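Local coordinates for protein aldehyde dehydrogenase (Staphylococcus aureus, PDB 6K10) that oxidises the carotenoid aldehyde 4,4'-diaponeurosporen-4-al to 4,4'-diaponeurosporenoic acid with NAD+, a step in the biosynthesis of the virulence pigment staphyloxanthin, at residues Ala338-Glu343 / His365-Pro370; Lys273-Phe278 / Ile312-His317; Lys233-Arg238 / Tyr374-Asp379. The protein carries 1 engineered substitution. All blocks are in the same frame, centred on the assembly; numbering follows the deposited sequence.

Contact 1. Residues Ala338-Glu343 / His365-Pro370; sequences AIMQEE and HQRPKP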
loop_
_atom_site.group_PDB
_atom_site.type_symbol
_atom_site.label_atom_id
_atom_site.label_comp_id
_atom_site.label_asym_id
_atom_site.label_seq_id
_atom_site.Cartn_x
_atom_site.Cartn_y
_atom_site.Cartn_z
ATOM N N ALA A 338 -11.950 16.474 -29.450
ATOM C CA ALA A 338 -10.773 15.613 -29.395
ATOM C C ALA A 338 -9.890 15.973 -28.210
ATOM O O ALA A 338 -9.270 15.096 -27.595
ATOM C CB ALA A 338 -9.985 15.718 -30.701
ATOM N N ILE A 339 -9.834 17.261 -27.864
ATOM C CA ILE A 339 -9.005 17.716 -26.755
ATOM C C ILE A 339 -9.523 17.214 -25.410
ATOM O O ILE A 339 -8.777 17.219 -24.424
ATOM C CB ILE A 339 -8.910 19.254 -26.784
ATOM C CG1 ILE A 339 -7.757 19.745 -25.908
ATOM C CG2 ILE A 339 -10.223 19.885 -26.349
ATOM C CD1 ILE A 339 -6.395 19.483 -26.500
ATOM N N MET A 340 -10.775 16.766 -25.339
ATOM C CA MET A 340 -11.336 16.233 -24.106
ATOM C C MET A 340 -11.354 14.709 -24.076
ATOM O O MET A 340 -11.966 14.124 -23.176
ATOM C CB MET A 340 -12.748 16.779 -23.886
ATOM C CG MET A 340 -12.786 18.254 -23.539
ATOM S SD MET A 340 -11.764 18.650 -22.105
ATOM C CE MET A 340 -12.576 17.674 -20.843
ATOM N N GLN A 341 -10.695 14.053 -25.032
ATOM C CA GLN A 341 -10.667 12.601 -25.097
ATOM C C GLN A 341 -9.353 11.994 -24.629
ATOM O O GLN A 341 -9.287 10.772 -24.449
ATOM C CB GLN A 341 -10.948 12.121 -26.530
ATOM C CG GLN A 341 -12.170 12.747 -27.170
ATOM C CD GLN A 341 -13.424 12.565 -26.340
ATOM O OE1 GLN A 341 -13.684 11.484 -25.813
ATOM N NE2 GLN A 341 -14.207 13.630 -26.215
ATOM N N GLU A 342 -8.311 12.799 -24.433
ATOM C CA GLU A 342 -7.008 12.285 -24.040
ATOM C C GLU A 342 -6.358 13.248 -23.057
ATOM O O GLU A 342 -6.660 14.444 -23.045
ATOM C CB GLU A 342 -6.091 12.081 -25.261
ATOM C CG GLU A 342 -5.715 13.371 -25.988
ATOM C CD GLU A 342 -4.688 13.155 -27.089
ATOM O OE1 GLU A 342 -5.096 12.944 -28.252
ATOM O OE2 GLU A 342 -3.472 13.200 -26.796
ATOM N N GLU A 343 -5.472 12.709 -22.220
ATOM C CA GLU A 343 -4.631 13.559 -21.388
ATOM C C GLU A 343 -3.761 14.425 -22.287
ATOM O O GLU A 343 -2.990 13.910 -23.102
ATOM C CB GLU A 343 -3.772 12.710 -20.451
ATOM C CG GLU A 343 -2.843 13.518 -19.546
ATOM C CD GLU A 343 -2.197 12.675 -18.458
ATOM O OE1 GLU A 343 -2.401 11.442 -18.452
ATOM O OE2 GLU A 343 -1.490 13.247 -17.599
ATOM N N HIS A 365 -17.179 13.502 -12.122
ATOM C CA HIS A 365 -17.429 12.170 -11.587
ATOM C C HIS A 365 -17.717 11.143 -12.680
ATOM O O HIS A 365 -17.591 9.940 -12.428
ATOM C CB HIS A 365 -18.589 12.218 -10.589
ATOM C CG HIS A 365 -18.606 11.070 -9.626
ATOM N ND1 HIS A 365 -19.051 9.812 -9.972
ATOM C CD2 HIS A 365 -18.218 10.988 -8.331
ATOM C CE1 HIS A 365 -18.943 9.008 -8.930
ATOM N NE2 HIS A 365 -18.440 9.696 -7.921
ATOM N N GLN A 366 -18.094 11.584 -13.884
ATOM C CA GLN A 366 -18.313 10.658 -14.991
ATOM C C GLN A 366 -17.017 10.127 -15.586
ATOM O O GLN A 366 -17.060 9.164 -16.359
ATOM C CB GLN A 366 -19.126 11.329 -16.099
ATOM C CG GLN A 366 -20.576 11.590 -15.750
ATOM C CD GLN A 366 -21.422 11.869 -16.975
ATOM O OE1 GLN A 366 -20.983 12.543 -17.907
ATOM N NE2 GLN A 366 -22.646 11.355 -16.977
ATOM N N ARG A 367 -15.884 10.726 -15.258
ATOM C CA ARG A 367 -14.587 10.397 -15.819
ATOM C C ARG A 367 -13.697 9.751 -14.763
ATOM O O ARG A 367 -14.007 9.786 -13.567
ATOM C CB ARG A 367 -13.939 11.667 -16.385
ATOM C CG ARG A 367 -14.730 12.265 -17.541
ATOM C CD ARG A 367 -14.318 13.692 -17.850
ATOM N NE ARG A 367 -14.886 14.147 -19.116
ATOM C CZ ARG A 367 -14.247 14.111 -20.282
ATOM N NH1 ARG A 367 -14.850 14.544 -21.380
ATOM N NH2 ARG A 367 -13.007 13.645 -20.351
ATOM N N PRO A 368 -12.590 9.120 -15.171
ATOM C CA PRO A 368 -11.715 8.472 -14.184
ATOM C C PRO A 368 -11.202 9.461 -13.150
ATOM O O PRO A 368 -11.002 10.644 -13.433
ATOM C CB PRO A 368 -10.570 7.912 -15.035
ATOM C CG PRO A 368 -11.145 7.758 -16.390
ATOM C CD PRO A 368 -12.133 8.870 -16.551
ATOM N N LYS A 369 -10.998 8.959 -11.937
ATOM C CA LYS A 369 -10.489 9.778 -10.847
ATOM C C LYS A 369 -9.131 10.360 -11.221
ATOM O O LYS A 369 -8.186 9.597 -11.472
ATOM C CB LYS A 369 -10.382 8.954 -9.567
ATOM C CG LYS A 369 -11.703 8.352 -9.115
ATOM C CD LYS A 369 -11.527 7.475 -7.890
ATOM C CE LYS A 369 -12.869 6.990 -7.362
ATOM N NZ LYS A 369 -12.700 6.017 -6.248
ATOM N N PRO A 370 -8.988 11.679 -11.280
ATOM C CA PRO A 370 -7.742 12.270 -11.768
ATOM C C PRO A 370 -6.681 12.352 -10.680
ATOM O O PRO A 370 -6.968 12.306 -9.482
ATOM C CB PRO A 370 -8.177 13.667 -12.222
ATOM C CG PRO A 370 -9.309 14.000 -11.305
ATOM C CD PRO A 370 -10.003 12.701 -10.964
#
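Arg367 reaches across to Met340 and shows how one long side chain can tie two loops together through a single carbonyl. Its CB points at the 338-343 loop, and CG, anti to the carbonyl carbon (chi1 -63°), starts a nearly straight run through CD to NE that carries the guanidinium to Met340. At CZ the chain comes under the methyl of Met340, whose CE stands 4.0 Å from CZ. The methyl lies over one face of the group, displaced toward its rim, because the Met340 chain bends at chi2 and chi3. The two side chains cross at about a right angle. At the tip, Arg367 NH2 gives the main bond, 3.0 Å to Met340 O. It is fairly straight (160° at the hydrogen) and lies in both the carbonyl and the guanidinium planes. Arg367 NH1 adds a weak second bond of 3.4 Å to the same Met340 O. The accepting residue closes a short 3-10 turn, with Gln341 N bonded to Ala338 O. Both loops lead into strands of one sheet, 348-354 and 372-376, and Tyr256 on strand 256-260, one of the two strands between them, touches Met340 and Arg367 alike. The chemistry implies one sound bond and one weak one converging on an oxygen, expected to limit the guanidinium's rotation and polarise the carbonyl, while the methyl covers a face.

Contact 2. Residues Lys273-Phe278 / Ile312-His317; sequences KTLREF and IVFGGH
Arg276 NH2 donates to the backbone O of Gly280, just past the end of the helix, and the same guanidinium turns a face to Phe314. With the group tied in this way, its contact with the ring is packing. The bend of the Arg276 chain at chi2 (-51°) turns NE and CZ toward the phenylalanine. There Arg276 NE is 3.6 Å from Phe314 CE2, near the plane of the ring and at its edge, while Phe314 CZ lies 3.5 Å above the guanidinium plane, toward the rim. The two planes are 50° apart, so the pair meets as a ring edge against a guanidinium face and is not a parallel stack. Leu275, the preceding residue on the helix, takes a face of the same ring. Its CD1 sits 4.0 Å from the Phe314 ring centroid, 30° off the normal, a CH-pi contact, and its CB comes within 3.8 Å of Phe314 CZ. The ring reaches these neighbours because its CG is anti to the backbone N, directing the side chain at the helix. Consecutive helix residues thus meet one ring at different places, Leu275 over a face and the Arg276 guanidinium at its edge. Phe314 follows Val313 in a classic beta bulge, both residues facing Leu329 of strand 324-330. In the fold, the contact seats helix 264-279 on the antiparallel strands 312-314 and 324-330. Ile283, in the loop after the helix, touches Arg276 and Phe314, Pro327 meets Leu275, and Leu275 also touches Cys240 and Phe244 of helix 232-244.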
loop_
_atom_site.group_PDB
_atom_site.type_symbol
_atom_site.label_atom_id
_atom_site.label_comp_id
_atom_site.label_asym_id
_atom_site.label_seq_id
_atom_site.Cartn_x
_atom_site.Cartn_y
_atom_site.Cartn_z
ATOM N N LYS A 273 -3.920 37.888 -20.411
ATOM C CA LYS A 273 -3.087 38.939 -19.838
ATOM C C LYS A 273 -1.927 38.355 -19.043
ATOM O O LYS A 273 -0.792 38.838 -19.138
ATOM C CB LYS A 273 -3.938 39.844 -18.947
ATOM C CG LYS A 273 -3.138 40.853 -18.152
ATOM C CD LYS A 273 -4.040 41.655 -17.236
ATOM C CE LYS A 273 -4.174 43.090 -17.702
ATOM N NZ LYS A 273 -4.910 43.917 -16.706
ATOM N N THR A 274 -2.195 37.320 -18.246
ATOM C CA THR A 274 -1.152 36.700 -17.435
ATOM C C THR A 274 -0.068 36.084 -18.312
ATOM O O THR A 274 1.129 36.210 -18.026
ATOM C CB THR A 274 -1.771 35.641 -16.523
ATOM O OG1 THR A 274 -2.558 36.278 -15.510
ATOM C CG2 THR A 274 -0.692 34.790 -15.869
ATOM N N LEU A 275 -0.475 35.412 -19.391
ATOM C CA LEU A 275 0.496 34.804 -20.294
ATOM C C LEU A 275 1.412 35.853 -20.912
ATOM O O LEU A 275 2.614 35.617 -21.079
ATOM C CB LEU A 275 -0.232 34.007 -21.375
ATOM C CG LEU A 275 -0.909 32.737 -20.862
ATOM C CD1 LEU A 275 -1.844 32.142 -21.905
ATOM C CD2 LEU A 275 0.145 31.726 -20.439
ATOM N N ARG A 276 0.866 37.025 -21.247
ATOM C CA ARG A 276 1.705 38.110 -21.746
ATOM C C ARG A 276 2.638 38.630 -20.658
ATOM O O ARG A 276 3.800 38.958 -20.932
ATOM C CB ARG A 276 0.834 39.239 -22.297
ATOM C CG ARG A 276 0.056 38.862 -23.549
ATOM C CD ARG A 276 0.967 38.257 -24.603
ATOM N NE ARG A 276 0.218 37.790 -25.767
ATOM C CZ ARG A 276 0.722 37.005 -26.712
ATOM N NH1 ARG A 276 -0.032 36.628 -27.736
ATOM N NH2 ARG A 276 1.979 36.591 -26.632
ATOM N N GLU A 277 2.150 38.713 -19.417
ATOM C CA GLU A 277 3.010 39.105 -18.305
ATOM C C GLU A 277 4.120 38.086 -18.084
ATOM O O GLU A 277 5.269 38.455 -17.812
ATOM C CB GLU A 277 2.177 39.265 -17.032
ATOM C CG GLU A 277 1.248 40.463 -17.037
ATOM C CD GLU A 277 0.233 40.413 -15.911
ATOM O OE1 GLU A 277 0.060 39.330 -15.311
ATOM O OE2 GLU A 277 -0.389 41.455 -15.624
ATOM N N PHE A 278 3.787 36.797 -18.191
ATOM C CA PHE A 278 4.770 35.737 -17.985
ATOM C C PHE A 278 5.825 35.741 -19.080
ATOM O O PHE A 278 7.031 35.745 -18.802
ATOM C CB PHE A 278 4.082 34.370 -17.968
ATOM C CG PHE A 278 3.426 34.016 -16.666
ATOM C CD1 PHE A 278 3.164 34.976 -15.706
ATOM C CD2 PHE A 278 3.055 32.703 -16.415
ATOM C CE1 PHE A 278 2.552 34.630 -14.514
ATOM C CE2 PHE A 278 2.443 32.352 -15.229
ATOM C CZ PHE A 278 2.190 33.316 -14.278
ATOM N N ILE A 312 -9.648 28.225 -30.939
ATOM C CA ILE A 312 -8.500 28.905 -30.348
ATOM C C ILE A 312 -8.865 30.360 -30.079
ATOM O O ILE A 312 -9.283 31.089 -30.986
ATOM C CB ILE A 312 -7.270 28.799 -31.259
ATOM C CG1 ILE A 312 -6.861 27.335 -31.435
ATOM C CG2 ILE A 312 -6.116 29.618 -30.700
ATOM C CD1 ILE A 312 -5.926 27.099 -32.599
ATOM N N VAL A 313 -8.717 30.786 -28.826
ATOM C CA VAL A 313 -8.912 32.177 -28.442
ATOM C C VAL A 313 -7.633 32.826 -27.938
ATOM O O VAL A 313 -7.639 34.020 -27.625
ATOM C CB VAL A 313 -10.035 32.323 -27.394
ATOM C CG1 VAL A 313 -11.344 31.812 -27.964
ATOM C CG2 VAL A 313 -9.672 31.578 -26.118
ATOM N N PHE A 314 -6.540 32.072 -27.849
ATOM C CA PHE A 314 -5.223 32.610 -27.549
ATOM C C PHE A 314 -4.190 31.613 -28.051
ATOM O O PHE A 314 -4.351 30.405 -27.864
ATOM C CB PHE A 314 -5.031 32.865 -26.046
ATOM C CG PHE A 314 -3.676 33.433 -25.690
ATOM C CD1 PHE A 314 -2.574 32.606 -25.533
ATOM C CD2 PHE A 314 -3.509 34.798 -25.511
ATOM C CE1 PHE A 314 -1.333 33.127 -25.213
ATOM C CE2 PHE A 314 -2.270 35.325 -25.185
ATOM C CZ PHE A 314 -1.181 34.488 -25.035
ATOM N N GLY A 315 -3.139 32.123 -28.684
ATOM C CA GLY A 315 -2.015 31.291 -29.065
ATOM C C GLY A 315 -2.233 30.452 -30.308
ATOM O O GLY A 315 -2.749 30.942 -31.316
ATOM N N GLY A 316 -1.829 29.185 -30.247
ATOM C CA GLY A 316 -2.000 28.269 -31.354
ATOM C C GLY A 316 -0.829 28.174 -32.307
ATOM O O GLY A 316 -0.882 27.368 -33.245
ATOM N N HIS A 317 0.221 28.964 -32.106
ATOM C CA HIS A 317 1.373 28.897 -32.989
ATOM C C HIS A 317 2.274 27.727 -32.609
ATOM O O HIS A 317 2.267 27.243 -31.473
ATOM C CB HIS A 317 2.165 30.204 -32.954
ATOM C CG HIS A 317 1.456 31.353 -33.600
ATOM N ND1 HIS A 317 0.667 32.235 -32.893
ATOM C CD2 HIS A 317 1.408 31.758 -34.892
ATOM C CE1 HIS A 317 0.169 33.137 -33.720
ATOM N NE2 HIS A 317 0.603 32.870 -34.939
#

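Contact 3. Residues Lys233-Arg238 / Tyr374-Asp379; sequences KVASER and YLFSED. With EDO (1,2-ethanediol), chain B.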
loop_
_atom_site.group_PDB
_atom_site.type_symbol
_atom_site.label_atom_id
_atom_site.label_comp_id
_atom_site.label_asym_id
_atom_site.label_seq_id
_atom_site.Cartn_x
_atom_site.Cartn_y
_atom_site.Cartn_z
ATOM N N LYS A 233 -8.198 37.118 -11.512
ATOM C CA LYS A 233 -6.825 37.404 -11.921
ATOM C C LYS A 233 -5.830 36.530 -11.171
ATOM O O LYS A 233 -4.888 35.998 -11.772
ATOM C CB LYS A 233 -6.493 38.881 -11.721
ATOM C CG LYS A 233 -5.155 39.276 -12.340
ATOM C CD LYS A 233 -5.107 38.876 -13.811
ATOM C CE LYS A 233 -3.861 39.398 -14.513
ATOM N NZ LYS A 233 -2.598 38.822 -13.972
ATOM N N VAL A 234 -6.017 36.370 -9.858
ATOM C CA VAL A 234 -5.140 35.495 -9.085
ATOM C C VAL A 234 -5.298 34.046 -9.535
ATOM O O VAL A 234 -4.318 33.294 -9.605
ATOM C CB VAL A 234 -5.416 35.654 -7.580
ATOM C CG1 VAL A 234 -4.533 34.713 -6.778
ATOM C CG2 VAL A 234 -5.185 37.094 -7.155
ATOM N N ALA A 235 -6.528 33.632 -9.839
ATOM C CA ALA A 235 -6.743 32.288 -10.368
ATOM C C ALA A 235 -5.972 32.089 -11.664
ATOM O O ALA A 235 -5.305 31.067 -11.854
ATOM C CB ALA A 235 -8.234 32.039 -10.590
ATOM N N SER A 236 -6.044 33.068 -12.565
ATOM C CA SER A 236 -5.371 32.935 -13.851
ATOM C C SER A 236 -3.860 32.849 -13.680
ATOM O O SER A 236 -3.182 32.140 -14.432
ATOM C CB SER A 236 -5.752 34.103 -14.759
ATOM O OG SER A 236 -4.983 35.255 -14.462
ATOM N N GLU A 237 -3.313 33.556 -12.689
ATOM C CA GLU A 237 -1.873 33.510 -12.459
ATOM C C GLU A 237 -1.445 32.143 -11.935
ATOM O O GLU A 237 -0.445 31.575 -12.392
ATOM C CB GLU A 237 -1.463 34.619 -11.486
ATOM C CG GLU A 237 -1.451 36.007 -12.111
ATOM C CD GLU A 237 -1.462 37.120 -11.078
ATOM O OE1 GLU A 237 -1.256 36.830 -9.880
ATOM O OE2 GLU A 237 -1.673 38.288 -11.467
ATOM N N ARG A 238 -2.201 31.595 -10.983
ATOM C CA ARG A 238 -1.836 30.305 -10.408
ATOM C C ARG A 238 -2.158 29.152 -11.357
ATOM O O ARG A 238 -1.464 28.129 -11.354
ATOM C CB ARG A 238 -2.524 30.138 -9.051
ATOM C CG ARG A 238 -2.089 31.226 -8.072
ATOM C CD ARG A 238 -2.844 31.231 -6.753
ATOM N NE ARG A 238 -2.324 32.297 -5.897
ATOM C CZ ARG A 238 -2.788 32.609 -4.691
ATOM N NH1 ARG A 238 -3.808 31.944 -4.166
ATOM N NH2 ARG A 238 -2.226 33.602 -4.012
ATOM N N TYR A 374 -8.245 20.930 -8.907
ATOM C CA TYR A 374 -8.101 22.278 -8.380
ATOM C C TYR A 374 -9.446 22.983 -8.400
ATOM O O TYR A 374 -10.233 22.819 -9.336
ATOM C CB TYR A 374 -7.062 23.069 -9.175
ATOM C CG TYR A 374 -5.758 22.321 -9.338
ATOM C CD1 TYR A 374 -4.877 22.190 -8.275
ATOM C CD2 TYR A 374 -5.418 21.729 -10.551
ATOM C CE1 TYR A 374 -3.687 21.494 -8.410
ATOM C CE2 TYR A 374 -4.228 21.036 -10.696
ATOM C CZ TYR A 374 -3.367 20.924 -9.626
ATOM O OH TYR A 374 -2.185 20.234 -9.776
ATOM N N LEU A 375 -9.708 23.758 -7.352
ATOM C CA LEU A 375 -10.910 24.571 -7.252
ATOM C C LEU A 375 -10.515 25.989 -6.891
ATOM O O LEU A 375 -9.784 26.202 -5.920
ATOM C CB LEU A 375 -11.881 24.018 -6.205
ATOM C CG LEU A 375 -13.017 24.975 -5.836
ATOM C CD1 LEU A 375 -13.958 25.183 -7.014
ATOM C CD2 LEU A 375 -13.776 24.474 -4.623
ATOM N N PHE A 376 -10.989 26.951 -7.675
ATOM C CA PHE A 376 -10.817 28.364 -7.376
ATOM C C PHE A 376 -12.166 28.924 -6.964
ATOM O O PHE A 376 -13.113 28.934 -7.762
ATOM C CB PHE A 376 -10.227 29.124 -8.566
ATOM C CG PHE A 376 -8.761 28.866 -8.760
ATOM C CD1 PHE A 376 -8.331 27.791 -9.515
ATOM C CD2 PHE A 376 -7.815 29.669 -8.146
ATOM C CE1 PHE A 376 -6.980 27.535 -9.678
ATOM C CE2 PHE A 376 -6.464 29.419 -8.307
ATOM C CZ PHE A 376 -6.046 28.350 -9.074
ATOM N N SER A 377 -12.251 29.360 -5.710
ATOM C CA SER A 377 -13.501 29.782 -5.104
ATOM C C SER A 377 -13.189 30.540 -3.829
ATOM O O SER A 377 -12.197 30.255 -3.155
ATOM C CB SER A 377 -14.405 28.579 -4.798
ATOM O OG SER A 377 -15.611 28.979 -4.161
ATOM N N GLU A 378 -14.039 31.514 -3.518
ATOM C CA GLU A 378 -14.036 32.170 -2.222
ATOM C C GLU A 378 -15.173 31.673 -1.342
ATOM O O GLU A 378 -15.387 32.201 -0.245
ATOM C CB GLU A 378 -14.113 33.686 -2.406
ATOM C CG GLU A 378 -12.973 34.256 -3.242
ATOM C CD GLU A 378 -11.620 34.001 -2.620
ATOM O OE1 GLU A 378 -11.540 34.018 -1.377
ATOM O OE2 GLU A 378 -10.643 33.784 -3.369
ATOM N N ASP A 379 -15.896 30.659 -1.804
ATOM C CA ASP A 379 -17.067 30.119 -1.121
ATOM C C ASP A 379 -16.629 28.880 -0.345
ATOM O O ASP A 379 -16.404 27.815 -0.926
ATOM C CB ASP A 379 -18.167 29.816 -2.137
ATOM C CG ASP A 379 -19.381 29.130 -1.528
ATOM O OD1 ASP A 379 -19.444 28.942 -0.294
ATOM O OD2 ASP A 379 -20.294 28.786 -2.305
HETATM C C1 EDO B . -8.812 33.588 -0.171
HETATM O O1 EDO B . -8.891 32.376 -0.928
HETATM C C2 EDO B . -9.585 33.442 1.131
HETATM O O2 EDO B . -8.788 33.965 2.197
#
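Phe376 has CG anti to its carbonyl carbon (chi1 -75°) and chi2 at 87°, a setting that swings the ring from the strand onto helix 232-244, where Ala235 and Arg238 receive it. Ala235 CB comes within 3.4 Å of Phe376 CD2, approaching obliquely, and its small side chain lets the helix backbone close in: Ala235 CA is 3.5 Å from Phe376 CE2. One turn on, Arg238 CB lies at the ring's edge, 3.9 Å from Phe376 CZ. The rest of Arg238 runs extended away from the ring, and Val234 CG1 lies 3.3 Å above the plane of the Arg238 guanidinium, over its centre. Strand 372-376 pairs in parallel with strand 223-226, which feeds this helix as the start of a beta-alpha-beta crossover to strand 256-260. Beyond the strand's end, Ser377 OG accepts from Asp379 N at 2.9 Å, an ST turn. Arg238 thus does two jobs: its aliphatic base joins the buried packing of helix on sheet, while NH1 of the charged end bonds to Asn398 O of its own chain and NH2 to Ser441 O of the second subunit, which places that end at the subunit interface.

All three contacts belong to the part of the fold built round the mixed sheet that holds strands 223-226, 256-260, 348-354 and 372-376. Along the chain contact 3 brackets the others: 233-238 opens, contact 2 follows and closes, contact 1 follows in turn, and 374-379 ends the series. Contacts 2 and 3 have centres about 18 Å apart and meet where helices 232-244 and 264-279 pack together, with Thr274 OG1 probably hydrogen-bonded to Ser236 OG. Contact 1 lies about 21 Å from contact 3 and 24 Å from contact 2, centre to centre. All lie away from the predicted active-site residues and join helices, strands and loops around this sheet, near the second subunit.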